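Local coordinates for sensor histidine kinase (Rhodopseudomonas palustris, PDB 3VA9), which probably transfers phosphate from ATP to a protein histidine in two-component signalling, the chain here being its helical sensor domain, at residues 36-39 with 40-44; 48-51 with 52-56; 82-85 with 86-90; 95-98 with 99-102; 112-115 with 116-119. All coordinates share one frame; numbering follows the deposited sequence.

How the contacts relate
All five contacts are local, one-turn arrangements within the CHASE3 sensor domain, and they follow one another in series along the chain. Contact 1 ends helix 18-44, contact 2 begins helix 47-70, contacts 3 and 4 share helix 75-101, and contact 5 closes helix 106-116. Contacts 1, 2 and 4 cluster at one end of the bundle, their centres about 9 to 12 Å apart, and contact 5 touches both 1 and 4. Contact 3 stands apart, its centre about 23 Å from that of contact 1 and on the opposite side of the chain's centre. E38, L42, Y53, V98 and I112 pack four helices together in that cluster, not all sequential; contact 3 belongs to the bundle's middle.

Contact 1. Residues 36-39 with 40-44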
loop_
_atom_site.group_PDB
_atom_site.type_symbol
_atom_site.label_atom_id
_atom_site.label_comp_id
_atom_site.label_asym_id
_atom_site.label_seq_id
_atom_site.Cartn_x
_atom_site.Cartn_y
_atom_site.Cartn_z
ATOM N N THR A 36 4.902 -6.863 -5.461
ATOM C CA THR A 36 5.762 -7.482 -6.454
ATOM C C THR A 36 7.032 -8.067 -5.810
ATOM O O THR A 36 7.513 -9.123 -6.219
ATOM C CB THR A 36 6.112 -6.509 -7.604
ATOM O OG1 THR A 36 6.496 -7.262 -8.759
ATOM C CG2 THR A 36 7.260 -5.574 -7.208
ATOM N N SER A 37 7.556 -7.398 -4.787
ATOM C CA SER A 37 8.766 -7.880 -4.123
ATOM C C SER A 37 8.494 -9.165 -3.348
ATOM O O SER A 37 9.287 -10.097 -3.386
ATOM C CB SER A 37 9.351 -6.811 -3.201
ATOM O OG SER A 37 9.800 -5.720 -3.969
ATOM N N GLU A 38 7.364 -9.209 -2.657
ATOM C CA GLU A 38 6.955 -10.408 -1.941
ATOM C C GLU A 38 6.784 -11.589 -2.901
ATOM O O GLU A 38 7.243 -12.694 -2.627
ATOM C CB GLU A 38 5.678 -10.140 -1.137
ATOM C CG GLU A 38 4.972 -11.385 -0.644
ATOM C CD GLU A 38 3.909 -11.859 -1.612
ATOM O OE1 GLU A 38 2.897 -11.148 -1.756
ATOM O OE2 GLU A 38 4.084 -12.932 -2.232
ATOM N N ARG A 39 6.137 -11.351 -4.033
ATOM C CA ARG A 39 6.003 -12.386 -5.062
ATOM C C ARG A 39 7.348 -12.840 -5.599
ATOM O O ARG A 39 7.571 -14.027 -5.785
ATOM C CB ARG A 39 5.112 -11.902 -6.202
ATOM C CG ARG A 39 3.715 -11.643 -5.725
ATOM C CD ARG A 39 2.764 -11.296 -6.842
ATOM N NE ARG A 39 1.441 -11.105 -6.265
ATOM C CZ ARG A 39 0.369 -10.716 -6.937
ATOM N NH1 ARG A 39 0.445 -10.478 -8.245
ATOM N NH2 ARG A 39 -0.782 -10.584 -6.291
ATOM N N GLY A 40 8.248 -11.895 -5.837
ATOM C CA GLY A 40 9.592 -12.232 -6.286
ATOM C C GLY A 40 10.346 -13.103 -5.286
ATOM O O GLY A 40 11.083 -14.011 -5.683
ATOM N N PHE A 41 10.152 -12.834 -3.992
ATOM C CA PHE A 41 10.784 -13.606 -2.911
ATOM C C PHE A 41 10.249 -15.036 -2.842
ATOM O O PHE A 41 11.022 -15.990 -2.707
ATOM C CB PHE A 41 10.585 -12.907 -1.559
ATOM C CG PHE A 41 11.196 -13.642 -0.380
ATOM C CD1 PHE A 41 12.540 -13.996 -0.381
ATOM C CD2 PHE A 41 10.426 -13.954 0.736
ATOM C CE1 PHE A 41 13.106 -14.660 0.707
ATOM C CE2 PHE A 41 10.987 -14.609 1.829
ATOM C CZ PHE A 41 12.332 -14.964 1.814
ATOM N N LEU A 42 8.928 -15.182 -2.935
ATOM C CA LEU A 42 8.314 -16.510 -2.983
ATOM C C LEU A 42 8.816 -17.319 -4.169
ATOM O O LEU A 42 9.036 -18.526 -4.062
ATOM C CB LEU A 42 6.798 -16.402 -3.091
ATOM C CG LEU A 42 5.963 -16.146 -1.851
ATOM C CD1 LEU A 42 4.501 -16.369 -2.215
ATOM C CD2 LEU A 42 6.394 -17.087 -0.736
ATOM N N LEU A 43 8.980 -16.648 -5.307
ATOM C CA LEU A 43 9.395 -17.312 -6.540
ATOM C C LEU A 43 10.848 -17.773 -6.522
ATOM O O LEU A 43 11.161 -18.868 -6.995
ATOM C CB LEU A 43 9.190 -16.376 -7.731
ATOM C CG LEU A 43 7.784 -16.344 -8.328
ATOM C CD1 LEU A 43 7.669 -15.166 -9.278
ATOM C CD2 LEU A 43 7.440 -17.679 -9.029
ATOM N N THR A 44 11.730 -16.929 -5.983
ATOM C CA THR A 44 13.172 -17.123 -6.153
ATOM C C THR A 44 13.918 -17.513 -4.885
ATOM O O THR A 44 14.975 -18.130 -4.960
ATOM C CB THR A 44 13.859 -15.859 -6.706
ATOM O OG1 THR A 44 13.774 -14.803 -5.737
ATOM C CG2 THR A 44 13.219 -15.419 -8.021
#
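E38 and L42, one turn apart on helix 18-44, meet both through the backbone and through their side chains. The amide of L42 donates to the carbonyl of E38 at 3.0 Å in a nearly straight bond (168°), and the same i to i+4 pattern satisfies the carbonyls of T36, S37 and R39 with the amides of G40, F41 and L43. The last turn is strengthened by a side chain: G40 O receives T44 N at 3.0 Å and T44 OG1 at 2.8 Å, the two donors arriving from opposite faces of the carbonyl plane. T44 OG1 also accepts from the amide of I46, so a threonine suits the helix end because its hydroxyl serves both the last turn and the linker. S37, small enough for the interface with helix 47-70, returns its OG to the carbonyl of E33.

The carboxylate of E38 is the exception. Its CG lies anti to the backbone N (chi1 165°) and the chain then bends at chi2, which brings OE2 across the leucine branch of L42, 3.5 Å from CD1. L95, V98, V99 and L113 add further apolar surface around this side chain, and L42 fits the same setting as a branched hydrocarbon reaching V98 and L113. OE2 is buried here and has no polar partner anywhere in the model. For a carboxylate so placed among methyl groups, burial would probably raise the pKa, an effect the nearby guanidinium of R39 may temper.

Contact 2. Residues 48-51 with 52-56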
loop_
_atom_site.group_PDB
_atom_site.type_symbol
_atom_site.label_atom_id
_atom_site.label_comp_id
_atom_site.label_asym_id
_atom_site.label_seq_id
_atom_site.Cartn_x
_atom_site.Cartn_y
_atom_site.Cartn_z
ATOM N N THR A 48 17.248 -10.554 -1.609
ATOM C CA THR A 48 17.173 -9.222 -2.191
ATOM C C THR A 48 15.726 -8.798 -2.431
ATOM O O THR A 48 15.391 -7.621 -2.315
ATOM C CB THR A 48 17.972 -9.153 -3.508
ATOM O OG1 THR A 48 19.371 -9.117 -3.206
ATOM C CG2 THR A 48 17.612 -7.910 -4.290
ATOM N N TYR A 49 14.865 -9.755 -2.762
ATOM C CA TYR A 49 13.456 -9.434 -3.003
ATOM C C TYR A 49 12.749 -9.171 -1.679
ATOM O O TYR A 49 11.902 -8.282 -1.579
ATOM C CB TYR A 49 12.750 -10.539 -3.788
ATOM C CG TYR A 49 13.218 -10.666 -5.222
ATOM C CD1 TYR A 49 12.682 -9.869 -6.216
ATOM C CD2 TYR A 49 14.195 -11.588 -5.576
ATOM C CE1 TYR A 49 13.102 -9.976 -7.523
ATOM C CE2 TYR A 49 14.623 -11.704 -6.883
ATOM C CZ TYR A 49 14.069 -10.897 -7.853
ATOM O OH TYR A 49 14.487 -11.000 -9.160
ATOM N N ARG A 50 13.113 -9.940 -0.659
ATOM C CA ARG A 50 12.626 -9.672 0.686
ATOM C C ARG A 50 13.038 -8.281 1.165
ATOM O O ARG A 50 12.219 -7.538 1.706
ATOM C CB ARG A 50 13.103 -10.734 1.667
ATOM C CG ARG A 50 12.398 -10.645 3.004
ATOM C CD ARG A 50 12.692 -11.842 3.890
ATOM N NE ARG A 50 12.154 -11.605 5.221
ATOM C CZ ARG A 50 12.773 -10.882 6.143
ATOM N NH1 ARG A 50 13.962 -10.361 5.867
ATOM N NH2 ARG A 50 12.216 -10.690 7.336
ATOM N N ASP A 51 14.301 -7.928 0.967
ATOM C CA ASP A 51 14.770 -6.588 1.312
ATOM C C ASP A 51 13.907 -5.516 0.636
ATOM O O ASP A 51 13.499 -4.538 1.271
ATOM C CB ASP A 51 16.241 -6.416 0.925
ATOM C CG ASP A 51 17.175 -7.290 1.761
ATOM O OD1 ASP A 51 16.726 -7.808 2.801
ATOM O OD2 ASP A 51 18.354 -7.464 1.372
ATOM N N SER A 52 13.620 -5.716 -0.649
ATOM C CA SER A 52 12.759 -4.800 -1.391
ATOM C C SER A 52 11.351 -4.714 -0.808
ATOM O O SER A 52 10.759 -3.639 -0.765
ATOM C CB SER A 52 12.705 -5.189 -2.872
ATOM O OG SER A 52 13.940 -4.868 -3.486
ATOM N N TYR A 53 10.809 -5.845 -0.362
ATOM C CA TYR A 53 9.511 -5.830 0.299
ATOM C C TYR A 53 9.600 -4.977 1.557
ATOM O O TYR A 53 8.765 -4.106 1.778
ATOM C CB TYR A 53 9.031 -7.250 0.646
ATOM C CG TYR A 53 7.941 -7.262 1.701
ATOM C CD1 TYR A 53 6.618 -7.012 1.361
ATOM C CD2 TYR A 53 8.241 -7.492 3.038
ATOM C CE1 TYR A 53 5.626 -6.998 2.313
ATOM C CE2 TYR A 53 7.249 -7.482 4.006
ATOM C CZ TYR A 53 5.949 -7.231 3.636
ATOM O OH TYR A 53 4.963 -7.221 4.591
ATOM N N ILE A 54 10.620 -5.232 2.377
ATOM C CA ILE A 54 10.848 -4.454 3.601
ATOM C C ILE A 54 10.992 -2.958 3.307
ATOM O O ILE A 54 10.378 -2.126 3.972
ATOM C CB ILE A 54 12.087 -4.962 4.381
ATOM C CG1 ILE A 54 11.786 -6.310 5.038
ATOM C CG2 ILE A 54 12.541 -3.946 5.444
ATOM C CD1 ILE A 54 13.017 -7.043 5.477
ATOM N N ARG A 55 11.784 -2.628 2.288
ATOM C CA ARG A 55 11.966 -1.237 1.884
ATOM C C ARG A 55 10.649 -0.575 1.463
ATOM O O ARG A 55 10.332 0.535 1.900
ATOM C CB ARG A 55 13.001 -1.124 0.760
ATOM C CG ARG A 55 13.298 0.313 0.372
ATOM C CD ARG A 55 14.222 0.433 -0.829
ATOM N NE ARG A 55 14.586 1.832 -1.044
ATOM C CZ ARG A 55 15.240 2.300 -2.105
ATOM N NH1 ARG A 55 15.614 1.485 -3.083
ATOM N NH2 ARG A 55 15.516 3.594 -2.187
ATOM N N ALA A 56 9.883 -1.257 0.616
ATOM C CA ALA A 56 8.603 -0.727 0.172
ATOM C C ALA A 56 7.626 -0.581 1.349
ATOM O O ALA A 56 6.924 0.422 1.465
ATOM C CB ALA A 56 8.009 -1.613 -0.926
#
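R50 and I54 form a polar-apolar contact one turn apart near the start of helix 47-70, largely on the surface at one end of the bundle. The terminal methyl CD1 of I54 sits over one face of the R50 guanidinium, 3.5 Å from NH1 and 3.9 Å from CZ. R50 reaches this position with an extended chain whose CG is anti to the backbone N (chi1 -169°), and the turn at chi4 (-81°) presents the guanidinium face to the methyl. The charge itself is met by E47, which forms a salt bridge with NH1; the flat group can therefore be held at its rim while hydrocarbon covers a face. Arginine suits the place because it combines a long aliphatic stem beside F41 with a charged end that lies by V99 at NE and pairs with E47.

Underneath, the backbone is regular. I54 N donates to R50 O at 2.9 Å with an N-H to acceptor angle of 172°, and R55 N reaches D51 O at 2.8 Å. S52 N bonds to T48 O at 3.1 Å, and S52 OG adds a weak bond of 3.3 Å to that same T48 O. Folding its hydroxyl back on its own helix gives S52 a compact surface, which suits its contact with S37 of helix 18-44. Y53 carries its ring away from the turn and packs it on L95 and V99 of helix 75-101. With Y53 and A56 buried and T48, D51 and R55 exposed, this is an amphipathic helix, as expected in the helical bundle of a CHASE3 sensor domain.

Contact 3. Residues 82-85 with 86-90; sequences DELR and LLTDM
L84 against T88 and R85 against D89 are two neighbouring i to i+4 pairs on helix 75-101, one apolar and one charged. In the first, the leucine branch lies across the threonine, with L84 CD1 3.8 Å from T88 CG2. The threonine's chi1 of 62° places OG1 between its backbone N and carbonyl carbon and turns the methyl back along the helix toward L84. A beta-branched residue suits this buried position: the methyl meets L84, the side chain also touches L64 of helix 47-70, and the hydroxyl stays on the helix side, 3.2 Å from R85 O. With an alanine in place of T88, L84 CD1 would probably be left without the methyl it rests on, and a small gap would open between the two side chains.

In the second pair the groups cross with guanidinium and carboxylate planes 76° apart. D89 OD1 lies in the guanidinium plane, at its edge, and R85 NE is the nearer nitrogen at 3.8 Å, which makes this a long salt bridge. The arginine chain bends at chi2 and sends NH1 to D65 of helix 47-70, its stronger partner. D89 also bonds through its amide to R85 O at 2.8 Å, and T88 N reaches L84 O at 2.7 Å. L87 packs on I125 and S128 of helix 121-142, where L84 also touches S128.

R85 thus has two aspartate partners, D65 in a salt bridge and D89 in a long one, and the two carboxylates are likely to steady its guanidinium, D65 more than the distant D89.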
loop_
_atom_site.group_PDB
_atom_site.type_symbol
_atom_site.label_atom_id
_atom_site.label_comp_id
_atom_site.label_asym_id
_atom_site.label_seq_id
_atom_site.Cartn_x
_atom_site.Cartn_y
_atom_site.Cartn_z
ATOM N N ASP A 82 -7.175 8.263 6.704
ATOM C CA ASP A 82 -7.422 7.275 7.746
ATOM C C ASP A 82 -7.928 5.990 7.119
ATOM O O ASP A 82 -7.449 4.900 7.432
ATOM C CB ASP A 82 -8.451 7.784 8.752
ATOM C CG ASP A 82 -7.869 8.781 9.719
ATOM O OD1 ASP A 82 -6.628 8.823 9.838
ATOM O OD2 ASP A 82 -8.656 9.514 10.360
ATOM N N GLU A 83 -8.898 6.132 6.222
ATOM C CA GLU A 83 -9.495 4.986 5.542
ATOM C C GLU A 83 -8.493 4.209 4.686
ATOM O O GLU A 83 -8.407 2.983 4.790
ATOM C CB GLU A 83 -10.718 5.430 4.734
ATOM C CG GLU A 83 -11.899 5.788 5.634
ATOM C CD GLU A 83 -12.769 6.912 5.091
ATOM O OE1 GLU A 83 -12.722 7.190 3.873
ATOM O OE2 GLU A 83 -13.511 7.516 5.898
ATOM N N LEU A 84 -7.730 4.921 3.858
ATOM C CA LEU A 84 -6.667 4.297 3.066
ATOM C C LEU A 84 -5.723 3.496 3.972
ATOM O O LEU A 84 -5.399 2.341 3.692
ATOM C CB LEU A 84 -5.866 5.356 2.301
ATOM C CG LEU A 84 -4.618 4.829 1.583
ATOM C CD1 LEU A 84 -5.013 3.911 0.441
ATOM C CD2 LEU A 84 -3.739 5.969 1.071
ATOM N N ARG A 85 -5.306 4.125 5.068
ATOM C CA ARG A 85 -4.363 3.527 6.011
ATOM C C ARG A 85 -4.863 2.227 6.624
ATOM O O ARG A 85 -4.090 1.284 6.808
ATOM C CB ARG A 85 -4.049 4.511 7.135
ATOM C CG ARG A 85 -3.013 3.983 8.096
ATOM C CD ARG A 85 -1.728 4.768 7.946
ATOM N NE ARG A 85 -0.548 3.994 8.311
ATOM C CZ ARG A 85 0.581 4.545 8.742
ATOM N NH1 ARG A 85 0.662 5.864 8.874
ATOM N NH2 ARG A 85 1.622 3.780 9.046
ATOM N N LEU A 86 -6.150 2.190 6.964
ATOM C CA LEU A 86 -6.779 0.959 7.417
ATOM C C LEU A 86 -6.585 -0.127 6.365
ATOM O O LEU A 86 -6.183 -1.254 6.677
ATOM C CB LEU A 86 -8.279 1.170 7.674
ATOM C CG LEU A 86 -9.102 -0.083 8.035
ATOM C CD1 LEU A 86 -8.549 -0.753 9.290
ATOM C CD2 LEU A 86 -10.579 0.248 8.224
ATOM N N LEU A 87 -6.882 0.226 5.118
ATOM C CA LEU A 87 -6.802 -0.714 4.004
ATOM C C LEU A 87 -5.360 -1.156 3.761
ATOM O O LEU A 87 -5.102 -2.336 3.550
ATOM C CB LEU A 87 -7.401 -0.092 2.732
ATOM C CG LEU A 87 -8.924 0.147 2.704
ATOM C CD1 LEU A 87 -9.349 1.002 1.512
ATOM C CD2 LEU A 87 -9.705 -1.162 2.717
ATOM N N THR A 88 -4.417 -0.215 3.803
ATOM C CA THR A 88 -3.011 -0.564 3.570
ATOM C C THR A 88 -2.423 -1.380 4.731
ATOM O O THR A 88 -1.594 -2.256 4.507
ATOM C CB THR A 88 -2.119 0.668 3.230
ATOM O OG1 THR A 88 -2.108 1.589 4.324
ATOM C CG2 THR A 88 -2.626 1.379 1.994
ATOM N N ASP A 89 -2.861 -1.105 5.962
ATOM C CA ASP A 89 -2.468 -1.928 7.109
ATOM C C ASP A 89 -2.952 -3.390 6.989
ATOM O O ASP A 89 -2.203 -4.330 7.264
ATOM C CB ASP A 89 -2.951 -1.308 8.436
ATOM C CG ASP A 89 -2.018 -0.206 8.964
ATOM O OD1 ASP A 89 -1.066 0.200 8.259
ATOM O OD2 ASP A 89 -2.247 0.259 10.101
ATOM N N MET A 90 -4.202 -3.585 6.585
ATOM C CA MET A 90 -4.706 -4.939 6.368
ATOM C C MET A 90 -3.950 -5.638 5.228
ATOM O O MET A 90 -3.649 -6.817 5.313
ATOM C CB MET A 90 -6.208 -4.921 6.074
ATOM C CG MET A 90 -7.061 -4.271 7.167
ATOM S SD MET A 90 -8.793 -4.069 6.669
ATOM C CE MET A 90 -9.212 -5.772 6.339
#

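Contact 4. Residues 95-98 with 99-102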
loop_
_atom_site.group_PDB
_atom_site.type_symbol
_atom_site.label_atom_id
_atom_site.label_comp_id
_atom_site.label_asym_id
_atom_site.label_seq_id
_atom_site.Cartn_x
_atom_site.Cartn_y
_atom_site.Cartn_z
ATOM N N LEU A 95 0.455 -9.579 3.090
ATOM C CA LEU A 95 1.748 -9.819 2.438
ATOM C C LEU A 95 2.824 -10.302 3.414
ATOM O O LEU A 95 3.585 -11.223 3.109
ATOM C CB LEU A 95 2.239 -8.533 1.762
ATOM C CG LEU A 95 1.352 -7.900 0.690
ATOM C CD1 LEU A 95 2.012 -6.642 0.119
ATOM C CD2 LEU A 95 1.030 -8.912 -0.431
ATOM N N GLY A 96 2.880 -9.670 4.584
ATOM C CA GLY A 96 3.860 -10.013 5.608
ATOM C C GLY A 96 3.712 -11.448 6.076
ATOM O O GLY A 96 4.696 -12.108 6.405
ATOM N N ARG A 97 2.479 -11.942 6.104
ATOM C CA ARG A 97 2.229 -13.326 6.513
ATOM C C ARG A 97 2.738 -14.290 5.438
ATOM O O ARG A 97 3.336 -15.318 5.746
ATOM C CB ARG A 97 0.733 -13.539 6.779
ATOM C CG ARG A 97 0.315 -14.965 7.146
ATOM C CD ARG A 97 1.064 -15.503 8.371
ATOM N NE ARG A 97 1.298 -14.478 9.384
ATOM C CZ ARG A 97 2.272 -14.540 10.292
ATOM N NH1 ARG A 97 3.091 -15.582 10.312
ATOM N NH2 ARG A 97 2.434 -13.560 11.176
ATOM N N VAL A 98 2.493 -13.943 4.178
ATOM C CA VAL A 98 2.962 -14.727 3.048
ATOM C C VAL A 98 4.493 -14.747 2.996
ATOM O O VAL A 98 5.098 -15.784 2.746
ATOM C CB VAL A 98 2.462 -14.140 1.726
ATOM C CG1 VAL A 98 3.102 -14.871 0.557
ATOM C CG2 VAL A 98 0.936 -14.191 1.650
ATOM N N VAL A 99 5.097 -13.584 3.217
ATOM C CA VAL A 99 6.552 -13.436 3.266
ATOM C C VAL A 99 7.130 -14.267 4.414
ATOM O O VAL A 99 8.205 -14.860 4.291
ATOM C CB VAL A 99 6.945 -11.942 3.434
ATOM C CG1 VAL A 99 8.335 -11.792 3.995
ATOM C CG2 VAL A 99 6.820 -11.206 2.114
ATOM N N GLU A 100 6.395 -14.322 5.522
ATOM C CA GLU A 100 6.807 -15.097 6.690
ATOM C C GLU A 100 6.805 -16.599 6.420
ATOM O O GLU A 100 7.759 -17.297 6.766
ATOM C CB GLU A 100 5.929 -14.774 7.902
ATOM C CG GLU A 100 6.391 -13.554 8.673
ATOM C CD GLU A 100 7.760 -13.749 9.304
ATOM O OE1 GLU A 100 8.061 -14.879 9.747
ATOM O OE2 GLU A 100 8.531 -12.770 9.368
ATOM N N LEU A 101 5.732 -17.090 5.807
ATOM C CA LEU A 101 5.681 -18.485 5.391
ATOM C C LEU A 101 6.783 -18.756 4.360
ATOM O O LEU A 101 7.530 -19.720 4.485
ATOM C CB LEU A 101 4.297 -18.848 4.852
ATOM C CG LEU A 101 3.204 -18.923 5.926
ATOM C CD1 LEU A 101 1.810 -18.947 5.303
ATOM C CD2 LEU A 101 3.416 -20.127 6.853
ATOM N N GLY A 102 6.885 -17.899 3.350
ATOM C CA GLY A 102 8.052 -17.890 2.487
ATOM C C GLY A 102 8.208 -19.076 1.552
ATOM O O GLY A 102 7.436 -20.032 1.617
#
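The amide of V99 donates to L95 O at 2.8 Å, the first of four successive i to i+4 bonds that close with G102 N on V98 O at 2.8 Å, after which the chain leaves helix 75-101. E100 N meets G96 O at a less favourable angle (141°), standing above the carbonyl plane. G102 turns with positive phi (70°), a region where side chains are strained, and a CB there would press on V99 O; glycine is the natural residue to end the helix.

On the outer side R97, its chain bent at chi2 and chi3, folds its guanidinium over the stem of E100: CG of the glutamate lies over one face, and R97 NH1 is 3.8 Å from E100 CB. The two charged ends are still 5.1 Å apart between NH1 and OE1, their planes 47° from each other. Inward, V98 and V99 present branched hydrocarbon to E38 and L42 of helix 18-44 and to Y53 of helix 47-70, while L101 reaches A109 and I112. Valine suits the tight interface because its branch begins at CB. Y53 OH lies 3.2 Å from G96 CA, a close approach that suits a residue without a side chain.

L101 O, a carbonyl at the helix end, accepts from R105 NE beyond the turn. With the guanidinium laid on the glutamate's stem, the opposite charges of R97 and E100 probably attract only weakly, while backbone bonds carry the polar grip.

Contact 5. Residues 112-115 with 116-119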
loop_
_atom_site.group_PDB
_atom_site.type_symbol
_atom_site.label_atom_id
_atom_site.label_comp_id
_atom_site.label_asym_id
_atom_site.label_seq_id
_atom_site.Cartn_x
_atom_site.Cartn_y
_atom_site.Cartn_z
ATOM N N ILE A 112 -2.211 -19.167 1.398
ATOM C CA ILE A 112 -2.500 -17.907 2.065
ATOM C C ILE A 112 -2.604 -16.744 1.086
ATOM O O ILE A 112 -3.520 -15.938 1.189
ATOM C CB ILE A 112 -1.459 -17.608 3.156
ATOM C CG1 ILE A 112 -1.593 -18.639 4.277
ATOM C CG2 ILE A 112 -1.607 -16.181 3.676
ATOM C CD1 ILE A 112 -3.041 -18.885 4.714
ATOM N N LEU A 113 -1.677 -16.673 0.134
ATOM C CA LEU A 113 -1.742 -15.667 -0.931
ATOM C C LEU A 113 -3.070 -15.718 -1.672
ATOM O O LEU A 113 -3.645 -14.683 -2.007
ATOM C CB LEU A 113 -0.594 -15.841 -1.929
ATOM C CG LEU A 113 -0.453 -14.786 -3.035
ATOM C CD1 LEU A 113 0.999 -14.666 -3.493
ATOM C CD2 LEU A 113 -1.373 -15.075 -4.232
ATOM N N GLU A 114 -3.558 -16.923 -1.931
ATOM C CA GLU A 114 -4.837 -17.078 -2.621
ATOM C C GLU A 114 -6.057 -16.789 -1.724
ATOM O O GLU A 114 -7.013 -16.153 -2.168
ATOM C CB GLU A 114 -4.909 -18.439 -3.311
ATOM C CG GLU A 114 -3.893 -18.536 -4.456
ATOM C CD GLU A 114 -3.828 -19.909 -5.111
ATOM O OE1 GLU A 114 -4.648 -20.783 -4.762
ATOM O OE2 GLU A 114 -2.948 -20.111 -5.977
ATOM N N GLN A 115 -6.005 -17.216 -0.465
ATOM C CA GLN A 115 -7.041 -16.855 0.513
ATOM C C GLN A 115 -7.169 -15.340 0.688
ATOM O O GLN A 115 -8.272 -14.818 0.819
ATOM C CB GLN A 115 -6.755 -17.483 1.881
ATOM C CG GLN A 115 -6.788 -18.995 1.900
ATOM C CD GLN A 115 -8.195 -19.550 1.845
ATOM O OE1 GLN A 115 -9.169 -18.799 1.768
ATOM N NE2 GLN A 115 -8.311 -20.875 1.891
ATOM N N ALA A 116 -6.031 -14.646 0.696
ATOM C CA ALA A 116 -6.004 -13.192 0.865
ATOM C C ALA A 116 -6.737 -12.461 -0.260
ATOM O O ALA A 116 -7.193 -11.330 -0.076
ATOM C CB ALA A 116 -4.553 -12.685 0.986
ATOM N N ARG A 117 -6.847 -13.123 -1.411
ATOM C CA ARG A 117 -7.483 -12.558 -2.609
ATOM C C ARG A 117 -8.944 -12.172 -2.414
ATOM O O ARG A 117 -9.416 -11.230 -3.030
ATOM C CB ARG A 117 -7.411 -13.536 -3.790
ATOM C CG ARG A 117 -6.018 -13.855 -4.296
ATOM C CD ARG A 117 -6.067 -14.945 -5.378
ATOM N NE ARG A 117 -6.616 -14.445 -6.635
ATOM C CZ ARG A 117 -7.558 -15.057 -7.346
ATOM N NH1 ARG A 117 -8.068 -16.209 -6.932
ATOM N NH2 ARG A 117 -7.989 -14.513 -8.477
ATOM N N VAL A 118 -9.657 -12.905 -1.568
ATOM C CA VAL A 118 -11.097 -12.713 -1.434
ATOM C C VAL A 118 -11.453 -11.355 -0.839
ATOM O O VAL A 118 -12.599 -10.915 -0.920
ATOM C CB VAL A 118 -11.759 -13.842 -0.596
ATOM C CG1 VAL A 118 -11.274 -15.208 -1.070
ATOM C CG2 VAL A 118 -11.477 -13.658 0.892
ATOM N N ASP A 119 -10.471 -10.691 -0.238
ATOM C CA ASP A 119 -10.724 -9.412 0.414
ATOM C C ASP A 119 -10.612 -8.239 -0.556
ATOM O O ASP A 119 -11.099 -7.149 -0.268
ATOM C CB ASP A 119 -9.791 -9.228 1.615
ATOM C CG ASP A 119 -9.978 -10.308 2.664
ATOM O OD1 ASP A 119 -11.062 -10.352 3.285
ATOM O OD2 ASP A 119 -9.047 -11.118 2.856
HETATM O O HOH W 1 -8.742 -13.659 3.624
#
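Q115 and D119 are joined by a water that donates both its protons, to D119 OD2 at 2.7 Å and to Q115 O at 3.1 Å. It thus bridges the end of helix 106-116 to the turn that follows, and an aspartate suits the spot because its carboxylate can accept there. The last regular helical bond is A116 N to I112 O at 2.9 Å. Beyond it the bonds run i to i+3: R117 N donates to E114 O at 3.1 Å, but from 67° above the carbonyl plane and with an N-H to acceptor angle of 141°, and V118 N makes only a weak bond of 3.4 Å to Q115 O. These longer or poorer bonds replace the i to i+4 pattern while the backbone angles stay helical, and Q115 O is shared between the water and V118.

Packing within the turn is by aliphatic stems on carbonyl groups. R117 has its CG anti to its carbonyl carbon (chi1 -64°), which lays the start of the chain back along E114, with CG 3.4 Å from L113 O. Its charged end stays well away from E114's carboxylate, so this pair is held by backbone and stem. The methyl CG2 of V118 lies 3.4 Å from Q115 O, on the surface, while the single methyl of buried A116 rests on the carbonyls of I112 and L113, a position where a small residue fits.

Inward, I112 packs on R97, V98 and L101 of helix 75-101, and L113 reaches E38 and L42 of helix 18-44. The chain then turns toward helix 121-142, where R124 binds the carbonyl of D119.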